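GCN5-related N-acetyltransferase (Anabaena variabilis, PDB 2OZG) binds coenzyme A through a GNAT-type acetyltransferase domain and probably transfers acetyl groups to amines, perhaps those of aminoglycosides. Local coordinates at residues K43-E48 / G62-P67; A80-V85 / Q106-Q111; Y204-K209 / G214-T219. One frame throughout, in Å; residues are numbered along the deposited sequence.

Contact 1: K43-E48 / G62-P67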
loop_
_atom_site.group_PDB
_atom_site.type_symbol
_atom_site.label_atom_id
_atom_site.label_comp_id
_atom_site.label_asym_id
_atom_site.label_seq_id
_atom_site.Cartn_x
_atom_site.Cartn_y
_atom_site.Cartn_z
ATOM N N LYS A 43 -21.123 -31.635 8.056
ATOM C CA LYS A 43 -21.438 -32.821 7.255
ATOM C C LYS A 43 -20.169 -33.546 6.763
ATOM O O LYS A 43 -20.110 -34.779 6.742
ATOM C CB LYS A 43 -22.318 -32.421 6.060
ATOM C CG LYS A 43 -22.714 -33.562 5.109
ATOM N N GLY A 44 -19.160 -32.790 6.359
ATOM C CA GLY A 44 -17.929 -33.383 5.882
ATOM C C GLY A 44 -17.206 -34.151 6.979
ATOM O O GLY A 44 -16.562 -35.180 6.716
ATOM N N ILE A 45 -17.303 -33.641 8.210
ATOM C CA ILE A 45 -16.684 -34.272 9.371
ATOM C C ILE A 45 -17.504 -35.352 10.027
ATOM O O ILE A 45 -16.962 -36.328 10.537
ATOM C CB ILE A 45 -16.378 -33.221 10.424
ATOM C CG1 ILE A 45 -15.281 -32.323 9.882
ATOM C CG2 ILE A 45 -16.015 -33.886 11.768
ATOM C CD1 ILE A 45 -14.777 -31.274 10.799
ATOM N N GLY A 46 -18.821 -35.178 10.042
ATOM C CA GLY A 46 -19.692 -36.143 10.688
ATOM C C GLY A 46 -20.037 -35.741 12.117
ATOM O O GLY A 46 -19.181 -35.480 12.949
ATOM N N LEU A 47 -21.326 -35.708 12.380
ATOM C CA LEU A 47 -21.888 -35.379 13.679
ATOM C C LEU A 47 -21.328 -36.199 14.839
ATOM O O LEU A 47 -21.257 -35.707 15.972
ATOM C CB LEU A 47 -23.421 -35.595 13.582
ATOM C CG LEU A 47 -24.344 -35.263 14.760
ATOM C CD1 LEU A 47 -25.777 -35.021 14.272
ATOM C CD2 LEU A 47 -24.343 -36.351 15.813
ATOM N N GLU A 48 -20.986 -37.460 14.560
ATOM C CA GLU A 48 -20.446 -38.380 15.558
ATOM C C GLU A 48 -19.157 -37.884 16.144
ATOM O O GLU A 48 -18.838 -38.242 17.275
ATOM C CB GLU A 48 -20.203 -39.792 14.976
ATOM C CG GLU A 48 -19.485 -39.844 13.603
ATOM C CD GLU A 48 -20.404 -39.460 12.430
ATOM N N GLY A 62 -18.349 -26.001 21.511
ATOM C CA GLY A 62 -17.973 -27.334 21.142
ATOM C C GLY A 62 -16.760 -27.431 20.265
ATOM O O GLY A 62 -16.059 -26.467 20.022
ATOM N N LEU A 63 -16.509 -28.649 19.795
ATOM C CA LEU A 63 -15.419 -28.898 18.905
ATOM C C LEU A 63 -15.662 -30.214 18.154
ATOM O O LEU A 63 -16.665 -30.927 18.397
ATOM C CB LEU A 63 -14.070 -28.899 19.705
ATOM C CG LEU A 63 -13.998 -29.831 20.956
ATOM C CD1 LEU A 63 -14.010 -31.295 20.593
ATOM C CD2 LEU A 63 -12.775 -29.603 21.783
ATOM N N ALA A 64 -14.719 -30.536 17.264
ATOM C CA ALA A 64 -14.628 -31.806 16.583
ATOM C C ALA A 64 -13.330 -32.518 16.943
ATOM O O ALA A 64 -12.239 -31.907 17.061
ATOM C CB ALA A 64 -14.679 -31.620 15.054
ATOM N N ILE A 65 -13.466 -33.811 17.169
ATOM C CA ILE A 65 -12.342 -34.711 17.390
ATOM C C ILE A 65 -12.184 -35.546 16.094
ATOM O O ILE A 65 -13.155 -36.196 15.663
ATOM C CB ILE A 65 -12.587 -35.718 18.539
ATOM C CG1 ILE A 65 -12.872 -35.014 19.859
ATOM C CG2 ILE A 65 -11.320 -36.583 18.721
ATOM C CD1 ILE A 65 -13.165 -36.015 20.961
ATOM N N LEU A 66 -10.981 -35.559 15.520
ATOM C CA LEU A 66 -10.668 -36.337 14.288
ATOM C C LEU A 66 -9.718 -37.478 14.600
ATOM O O LEU A 66 -8.494 -37.274 14.751
ATOM C CB LEU A 66 -10.059 -35.425 13.174
ATOM C CG LEU A 66 -10.919 -34.211 12.830
ATOM C CD1 LEU A 66 -10.295 -33.359 11.715
ATOM C CD2 LEU A 66 -12.321 -34.618 12.405
ATOM N N PRO A 67 -10.288 -38.673 14.814
ATOM C CA PRO A 67 -9.432 -39.783 15.088
ATOM C C PRO A 67 -8.729 -40.259 13.857
ATOM O O PRO A 67 -9.369 -40.708 12.904
ATOM C CB PRO A 67 -10.382 -40.865 15.671
ATOM C CG PRO A 67 -11.710 -40.219 15.810
ATOM C CD PRO A 67 -11.698 -39.005 14.935
#

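Contact 2: A80-V85 / Q106-Q111. With COA (coenzyme A), chain C.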
loop_
_atom_site.group_PDB
_atom_site.type_symbol
_atom_site.label_atom_id
_atom_site.label_comp_id
_atom_site.label_asym_id
_atom_site.label_seq_id
_atom_site.Cartn_x
_atom_site.Cartn_y
_atom_site.Cartn_z
ATOM N N ALA A 80 -5.430 -37.986 17.728
ATOM C CA ALA A 80 -6.729 -37.340 17.680
ATOM C C ALA A 80 -6.551 -35.836 17.391
ATOM O O ALA A 80 -5.963 -35.093 18.191
ATOM C CB ALA A 80 -7.501 -37.571 18.949
ATOM N N GLY A 81 -7.010 -35.434 16.202
ATOM C CA GLY A 81 -6.924 -34.067 15.746
ATOM C C GLY A 81 -8.060 -33.318 16.387
ATOM O O GLY A 81 -9.157 -33.863 16.528
ATOM N N ILE A 82 -7.775 -32.122 16.890
ATOM C CA ILE A 82 -8.840 -31.283 17.471
ATOM C C ILE A 82 -9.143 -30.171 16.472
ATOM O O ILE A 82 -8.250 -29.426 16.111
ATOM C CB ILE A 82 -8.471 -30.727 18.849
ATOM C CG1 ILE A 82 -8.087 -31.844 19.820
ATOM C CG2 ILE A 82 -9.617 -29.869 19.452
ATOM C CD1 ILE A 82 -9.163 -32.761 20.088
ATOM N N ALA A 83 -10.402 -30.044 16.047
ATOM C CA ALA A 83 -10.774 -29.019 15.143
ATOM C C ALA A 83 -11.988 -28.183 15.652
ATOM O O ALA A 83 -12.781 -28.596 16.524
ATOM C CB ALA A 83 -11.083 -29.644 13.775
ATOM N N ALA A 84 -12.146 -27.027 15.025
ATOM C CA ALA A 84 -13.287 -26.124 15.256
ATOM C C ALA A 84 -13.673 -25.889 16.727
ATOM O O ALA A 84 -14.825 -26.085 17.108
ATOM C CB ALA A 84 -14.481 -26.614 14.463
ATOM N N VAL A 85 -12.709 -25.480 17.544
ATOM C CA VAL A 85 -12.996 -25.194 18.927
ATOM C C VAL A 85 -13.636 -23.820 18.981
ATOM O O VAL A 85 -13.033 -22.837 18.571
ATOM C CB VAL A 85 -11.708 -25.152 19.781
ATOM C CG1 VAL A 85 -12.040 -24.783 21.207
ATOM C CG2 VAL A 85 -11.004 -26.481 19.724
ATOM N N GLN A 106 -9.535 -36.184 28.272
ATOM C CA GLN A 106 -9.914 -37.342 29.052
ATOM C C GLN A 106 -10.572 -38.365 28.151
ATOM O O GLN A 106 -10.309 -39.560 28.283
ATOM C CB GLN A 106 -10.842 -36.952 30.196
ATOM C CG GLN A 106 -11.536 -38.135 30.925
ATOM C CD GLN A 106 -10.566 -39.109 31.665
ATOM O OE1 GLN A 106 -9.339 -38.895 31.747
ATOM N NE2 GLN A 106 -11.140 -40.175 32.222
ATOM N N GLU A 107 -11.421 -37.922 27.224
ATOM C CA GLU A 107 -12.039 -38.892 26.312
ATOM C C GLU A 107 -10.989 -39.552 25.413
ATOM O O GLU A 107 -10.985 -40.747 25.205
ATOM C CB GLU A 107 -13.110 -38.222 25.454
ATOM C CG GLU A 107 -13.701 -39.165 24.459
ATOM C CD GLU A 107 -14.819 -38.560 23.638
ATOM O OE1 GLU A 107 -15.298 -37.425 23.938
ATOM O OE2 GLU A 107 -15.211 -39.243 22.675
ATOM N N ILE A 108 -10.077 -38.763 24.866
ATOM C CA ILE A 108 -9.046 -39.309 23.979
ATOM C C ILE A 108 -8.217 -40.369 24.739
ATOM O O ILE A 108 -7.938 -41.481 24.223
ATOM C CB ILE A 108 -8.184 -38.161 23.432
ATOM C CG1 ILE A 108 -9.062 -37.252 22.545
ATOM C CG2 ILE A 108 -6.992 -38.681 22.645
ATOM C CD1 ILE A 108 -8.436 -35.894 22.255
ATOM N N SER A 109 -7.907 -40.056 25.989
ATOM C CA SER A 109 -7.153 -40.938 26.808
ATOM C C SER A 109 -7.914 -42.265 26.997
ATOM O O SER A 109 -7.316 -43.328 26.923
ATOM C CB SER A 109 -6.801 -40.297 28.155
ATOM O OG SER A 109 -7.866 -40.466 29.071
ATOM N N GLU A 110 -9.223 -42.191 27.236
ATOM C CA GLU A 110 -10.039 -43.384 27.434
ATOM C C GLU A 110 -10.143 -44.224 26.190
ATOM O O GLU A 110 -10.577 -45.368 26.262
ATOM C CB GLU A 110 -11.455 -43.007 27.883
ATOM C CG GLU A 110 -11.504 -42.409 29.294
ATOM C CD GLU A 110 -12.842 -41.749 29.607
ATOM O OE1 GLU A 110 -13.619 -41.455 28.643
ATOM O OE2 GLU A 110 -13.095 -41.490 30.814
ATOM N N GLN A 111 -9.776 -43.657 25.044
ATOM C CA GLN A 111 -9.818 -44.379 23.783
ATOM C C GLN A 111 -8.455 -44.937 23.423
ATOM O O GLN A 111 -8.300 -45.546 22.367
ATOM C CB GLN A 111 -10.339 -43.471 22.663
ATOM C CG GLN A 111 -11.770 -43.033 22.792
ATOM C CD GLN A 111 -12.765 -44.191 22.954
ATOM O OE1 GLN A 111 -13.603 -44.173 23.860
ATOM N NE2 GLN A 111 -12.633 -45.220 22.123
HETATM N N1A COA C . -6.240 -15.211 23.660
HETATM C C2A COA C . -5.403 -15.696 24.597
HETATM N N3A COA C . -5.827 -16.513 25.583
HETATM C C4A COA C . -7.138 -16.853 25.646
HETATM C C5A COA C . -8.042 -16.366 24.706
HETATM C C6A COA C . -7.554 -15.520 23.691
HETATM N N6A COA C . -8.336 -14.993 22.723
HETATM N N7A COA C . -9.250 -16.876 25.049
HETATM C C8A COA C . -9.095 -17.643 26.158
HETATM N N9A COA C . -7.799 -17.623 26.508
HETATM C C1B COA C . -7.110 -18.303 27.647
HETATM C C2B COA C . -7.326 -17.563 28.965
HETATM O O2B COA C . -6.369 -16.497 29.168
HETATM C C3B COA C . -7.262 -18.690 29.988
HETATM O O3B COA C . -5.979 -18.797 30.620
HETATM P P3B COA C . -5.738 -18.164 32.104
HETATM O O7A COA C . -6.395 -19.168 33.037
HETATM O O8A COA C . -4.221 -18.029 32.181
HETATM O O9A COA C . -6.474 -16.830 32.117
HETATM C C4B COA C . -7.605 -19.971 29.232
HETATM O O4B COA C . -7.572 -19.651 27.835
HETATM C C5B COA C . -8.977 -20.526 29.619
HETATM O O5B COA C . -9.986 -19.590 29.212
HETATM P P1A COA C . -11.530 -20.005 28.894
HETATM O O1A COA C . -11.705 -21.493 29.084
HETATM O O2A COA C . -12.428 -19.053 29.686
HETATM O O3A COA C . -11.655 -19.588 27.318
HETATM P P2A COA C . -13.028 -19.052 26.598
HETATM O O4A COA C . -14.163 -19.925 27.139
HETATM O O5A COA C . -13.112 -17.544 26.824
HETATM O O6A COA C . -12.724 -19.387 24.997
HETATM C CBP COA C . -12.433 -18.925 22.483
HETATM C CCP COA C . -13.031 -18.533 23.852
HETATM C CDP COA C . -12.352 -20.450 22.485
HETATM C CEP COA C . -10.986 -18.442 22.513
HETATM C CAP COA C . -13.364 -18.354 21.318
HETATM O OAP COA C . -14.231 -19.378 20.722
HETATM C C9P COA C . -12.832 -17.510 20.127
HETATM O O9P COA C . -12.588 -16.190 20.235
HETATM N N8P COA C . -12.671 -17.978 18.873
HETATM C C7P COA C . -12.792 -19.273 18.201
HETATM C C6P COA C . -11.393 -19.434 17.629
HETATM C C5P COA C . -10.564 -20.379 18.486
HETATM O O5P COA C . -10.510 -20.247 19.707
HETATM N N4P COA C . -9.875 -21.337 17.847
HETATM C C3P COA C . -8.999 -22.330 18.461
HETATM C C2P COA C . -8.581 -23.248 17.334
HETATM S S1P COA C . -10.000 -24.270 16.761
#

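Contact 3: Y204-K209 / G214-T219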
loop_
_atom_site.group_PDB
_atom_site.type_symbol
_atom_site.label_atom_id
_atom_site.label_comp_id
_atom_site.label_asym_id
_atom_site.label_seq_id
_atom_site.Cartn_x
_atom_site.Cartn_y
_atom_site.Cartn_z
ATOM N N TYR A 204 -3.686 -33.487 -10.975
ATOM C CA TYR A 204 -2.874 -34.140 -11.982
ATOM C C TYR A 204 -2.026 -35.170 -11.276
ATOM O O TYR A 204 -1.585 -34.927 -10.158
ATOM C CB TYR A 204 -1.914 -33.089 -12.602
ATOM C CG TYR A 204 -2.591 -32.159 -13.579
ATOM C CD1 TYR A 204 -3.386 -31.107 -13.136
ATOM C CD2 TYR A 204 -2.403 -32.302 -14.949
ATOM C CE1 TYR A 204 -3.988 -30.282 -14.005
ATOM C CE2 TYR A 204 -3.034 -31.466 -15.857
ATOM C CZ TYR A 204 -3.836 -30.483 -15.382
ATOM O OH TYR A 204 -4.412 -29.630 -16.284
ATOM N N LEU A 205 -1.765 -36.262 -11.956
ATOM C CA LEU A 205 -0.790 -37.266 -11.544
ATOM C C LEU A 205 0.470 -36.930 -12.319
ATOM O O LEU A 205 0.398 -36.482 -13.479
ATOM C CB LEU A 205 -1.184 -38.683 -11.927
ATOM C CG LEU A 205 -2.440 -39.257 -11.261
ATOM C CD1 LEU A 205 -2.748 -40.702 -11.773
ATOM C CD2 LEU A 205 -2.419 -39.194 -9.704
ATOM N N ILE A 206 1.613 -37.132 -11.660
ATOM C CA ILE A 206 2.925 -36.970 -12.258
ATOM C C ILE A 206 3.485 -38.360 -12.449
ATOM O O ILE A 206 3.600 -39.119 -11.496
ATOM C CB ILE A 206 3.902 -36.214 -11.320
ATOM C CG1 ILE A 206 3.350 -34.841 -10.996
ATOM C CG2 ILE A 206 5.258 -36.043 -12.001
ATOM C CD1 ILE A 206 4.032 -34.118 -9.877
ATOM N N GLY A 207 3.820 -38.694 -13.682
ATOM C CA GLY A 207 4.448 -39.955 -14.003
ATOM C C GLY A 207 4.009 -40.530 -15.306
ATOM O O GLY A 207 3.039 -40.032 -15.930
ATOM N N ASP A 208 4.763 -41.536 -15.772
ATOM C CA ASP A 208 4.353 -42.261 -16.968
ATOM C C ASP A 208 3.083 -42.997 -16.559
ATOM O O ASP A 208 2.788 -43.131 -15.353
ATOM C CB ASP A 208 5.410 -43.246 -17.493
ATOM C CG ASP A 208 6.659 -42.559 -18.002
ATOM O OD1 ASP A 208 6.552 -41.551 -18.728
ATOM O OD2 ASP A 208 7.765 -43.045 -17.677
ATOM N N LYS A 209 2.336 -43.427 -17.581
ATOM C CA LYS A 209 1.063 -44.130 -17.410
ATOM C C LYS A 209 1.256 -45.333 -16.515
ATOM O O LYS A 209 2.183 -46.122 -16.735
ATOM C CB LYS A 209 0.495 -44.599 -18.775
ATOM N N GLY A 214 3.946 -39.007 -8.351
ATOM C CA GLY A 214 3.565 -37.867 -7.580
ATOM C C GLY A 214 2.295 -37.284 -8.120
ATOM O O GLY A 214 1.717 -37.818 -9.070
ATOM N N TYR A 215 1.868 -36.170 -7.517
ATOM C CA TYR A 215 0.651 -35.532 -7.955
ATOM C C TYR A 215 0.610 -34.063 -7.514
ATOM O O TYR A 215 1.465 -33.602 -6.701
ATOM C CB TYR A 215 -0.577 -36.356 -7.480
ATOM C CG TYR A 215 -0.858 -36.339 -5.974
ATOM C CD1 TYR A 215 -1.375 -35.218 -5.366
ATOM C CD2 TYR A 215 -0.697 -37.478 -5.187
ATOM C CE1 TYR A 215 -1.635 -35.185 -3.965
ATOM C CE2 TYR A 215 -1.003 -37.467 -3.834
ATOM C CZ TYR A 215 -1.467 -36.325 -3.221
ATOM O OH TYR A 215 -1.791 -36.382 -1.869
ATOM N N ILE A 216 -0.296 -33.305 -8.132
ATOM C CA ILE A 216 -0.523 -31.900 -7.741
ATOM C C ILE A 216 -2.017 -31.633 -7.775
ATOM O O ILE A 216 -2.708 -31.994 -8.751
ATOM C CB ILE A 216 0.164 -30.881 -8.692
ATOM C CG1 ILE A 216 1.577 -31.315 -9.042
ATOM C CG2 ILE A 216 0.132 -29.495 -8.092
ATOM C CD1 ILE A 216 2.319 -30.386 -10.034
ATOM N N ILE A 217 -2.499 -30.986 -6.709
ATOM C CA ILE A 217 -3.887 -30.567 -6.565
ATOM C C ILE A 217 -3.886 -29.061 -6.314
ATOM O O ILE A 217 -3.214 -28.601 -5.385
ATOM C CB ILE A 217 -4.589 -31.233 -5.394
ATOM C CG1 ILE A 217 -4.523 -32.741 -5.531
ATOM C CG2 ILE A 217 -6.060 -30.743 -5.366
ATOM C CD1 ILE A 217 -4.982 -33.493 -4.301
ATOM N N PHE A 218 -4.656 -28.322 -7.125
ATOM C CA PHE A 218 -4.625 -26.893 -7.065
ATOM C C PHE A 218 -5.871 -26.201 -7.534
ATOM O O PHE A 218 -6.776 -26.799 -8.152
ATOM C CB PHE A 218 -3.364 -26.419 -7.792
ATOM C CG PHE A 218 -3.417 -26.568 -9.320
ATOM C CD1 PHE A 218 -3.988 -25.566 -10.097
ATOM C CD2 PHE A 218 -2.907 -27.690 -9.960
ATOM C CE1 PHE A 218 -4.093 -25.685 -11.478
ATOM C CE2 PHE A 218 -2.955 -27.780 -11.362
ATOM C CZ PHE A 218 -3.548 -26.756 -12.102
ATOM N N THR A 219 -5.944 -24.927 -7.193
ATOM C CA THR A 219 -6.996 -24.033 -7.660
ATOM C C THR A 219 -6.300 -22.802 -8.264
ATOM O O THR A 219 -5.091 -22.594 -8.073
ATOM C CB THR A 219 -7.955 -23.542 -6.528
ATOM O OG1 THR A 219 -7.200 -22.900 -5.503
ATOM C CG2 THR A 219 -8.762 -24.680 -5.930
#

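Contact 1: K43-E48 / G62-P67
In this first GNAT domain the last turn of helix 37-45 packs on one face of strand 58-72, and the contact rests on three aliphatic side chains: Ile45 from the helix, Ala64 and Leu66 from the strand. Ile45 does the touching with its gamma methyl. CG2 stands anti to the backbone N and beside the carbonyl carbon, with CG1 at chi1 -68°, a setting that turns the branch methyl to the strand. From there CG2 lies 3.8 Å from Leu66 CD2 and 4.2 Å from Ala64 CB. The Ile45 and Leu66 side chains cross at about a right angle, methyl against methyl. Ala64 aims its CB at the helix end, and its small size leaves room for the branched side chain of Ile45; the longer Leu66 starts off to one side and brings CD2 in from there. All three residues are buried, and the contact is purely apolar. Gly46, the first residue to leave the helix, has positive phi (95°), a backbone shape at which a beta carbon would run into the carbonyl O of Ile45, which is why glycine suits the helix end. Phe50 of strand 50-55 touches both Ile45 and Ala64, while Leu63 and Ile65 pack against helix 96-110. Strand 58-72 therefore lies between two helices, with strands 50-55 and 75-87 as its neighbours in the sheet.

Contact 2: A80-V85 / Q106-Q111
Ile108 of helix 96-110 packs onto Ala80 and Ile82 of strand 75-87, within the beta-alpha-beta unit of the GNAT fold that strand 115-118 completes. The tight part is a small apolar cluster. Ile108 CD1 lies 3.8 Å from Ala80 CB and 3.9 Å from Ile82 CD1, so one methyl bridges two strand residues whose side chains share a face of the sheet. Ile108 CG2 also comes to 3.9 Å from Ala80 CB: both branches of the isoleucine meet the alanine methyl, whose small size lets the helix come close. Were Ile108 cut back to an alanine, the delta methyl that touches both Ala80 and Ile82 would be gone, which is likely to open a gap between helix and sheet. The other side of the helix is looser and faces solvent, where exposed Gln106 and Glu110 suit the place and are joined by a weak NE2 to OE2 hydrogen bond. Partly exposed Glu107 instead forms a salt bridge with Arg51 and a hydrogen bond with Tyr12. Ser109 OG turns back (chi1 85°) to give a 2.7 Å hydrogen bond to Gln106 O, which also accepts from Glu110 N on the same face of its carbonyl plane. Farther along the strand lies the coenzyme A pocket, where the thiol sulfur S1P sits 3.1 Å from Val85 N and 3.6 Å from Val85 CB.

Contact 3: Y204-K209 / G214-T219
The rings of Tyr204 and Phe218 meet rim to rim, neither over the face of the other, with planes only 12° apart and centroids 6.0 Å from each other. Phe218 CE2 comes within 3.8 Å of Tyr204 CE1. Phe248 of helix 239-250 meets the Tyr204 ring, and Tyr202 meets that of Phe218. The Tyr215 ring rises from the other face, where Phe167 packs on it edge-to-face and its hydroxyl hydrogen-bonds Asp233; Leu205 CD2 touches Tyr215 CB at 4.0 Å. These groups belong to a beta hairpin of antiparallel strands 202-206 and 211-222. Tyr204 and Ile216 form a hydrogen-bonded pair, its bonds running from Tyr204 N to Ile216 O and from Ile216 N to Tyr204 O. Leu205 and Tyr215 form the non-hydrogen-bonded pair that follows. Next, Ile206 N reaches Gly214 O at 2.7 Å with a nearly straight N-H, though from well above the carbonyl plane, while the return bond from Gly214 N to Ile206 O is weak. With no side chain at Gly214, and with Ile206 CG1 anti to the carbonyl carbon (chi1 -59°), the extended Ile206 lays CD1 over the neighbouring strand, 3.8 Å from Ile216 CG1. The chemistry thus divides the work: backbone bonds set the register, aliphatic and aromatic side chains cover both faces, and the Tyr204 hydroxyl carries the hairpin into the subunit interface by hydrogen-bonding Gln29 and Glu90 of the second subunit.

Overall arrangement
All three contacts are buried, but they serve different levels of the fold. Contacts 1 and 2 pack helices on neighbouring strands of the first GNAT domain; their centres are 10 Å apart, and the strands are joined directly by probable backbone hydrogen bonds, Leu66 N to Gly81 O and Ala83 N to Ala64 O. Both rely on a few aliphatic methyls, with solvent reaching residues beside them, and the strand of contact 2 continues into the coenzyme A pocket. Contact 3, about 29 Å from contact 1 between centres, lies in the second GNAT domain. There backbone pairing within a hairpin dominates, aromatic rings join the aliphatic side chains, and another subunit takes part.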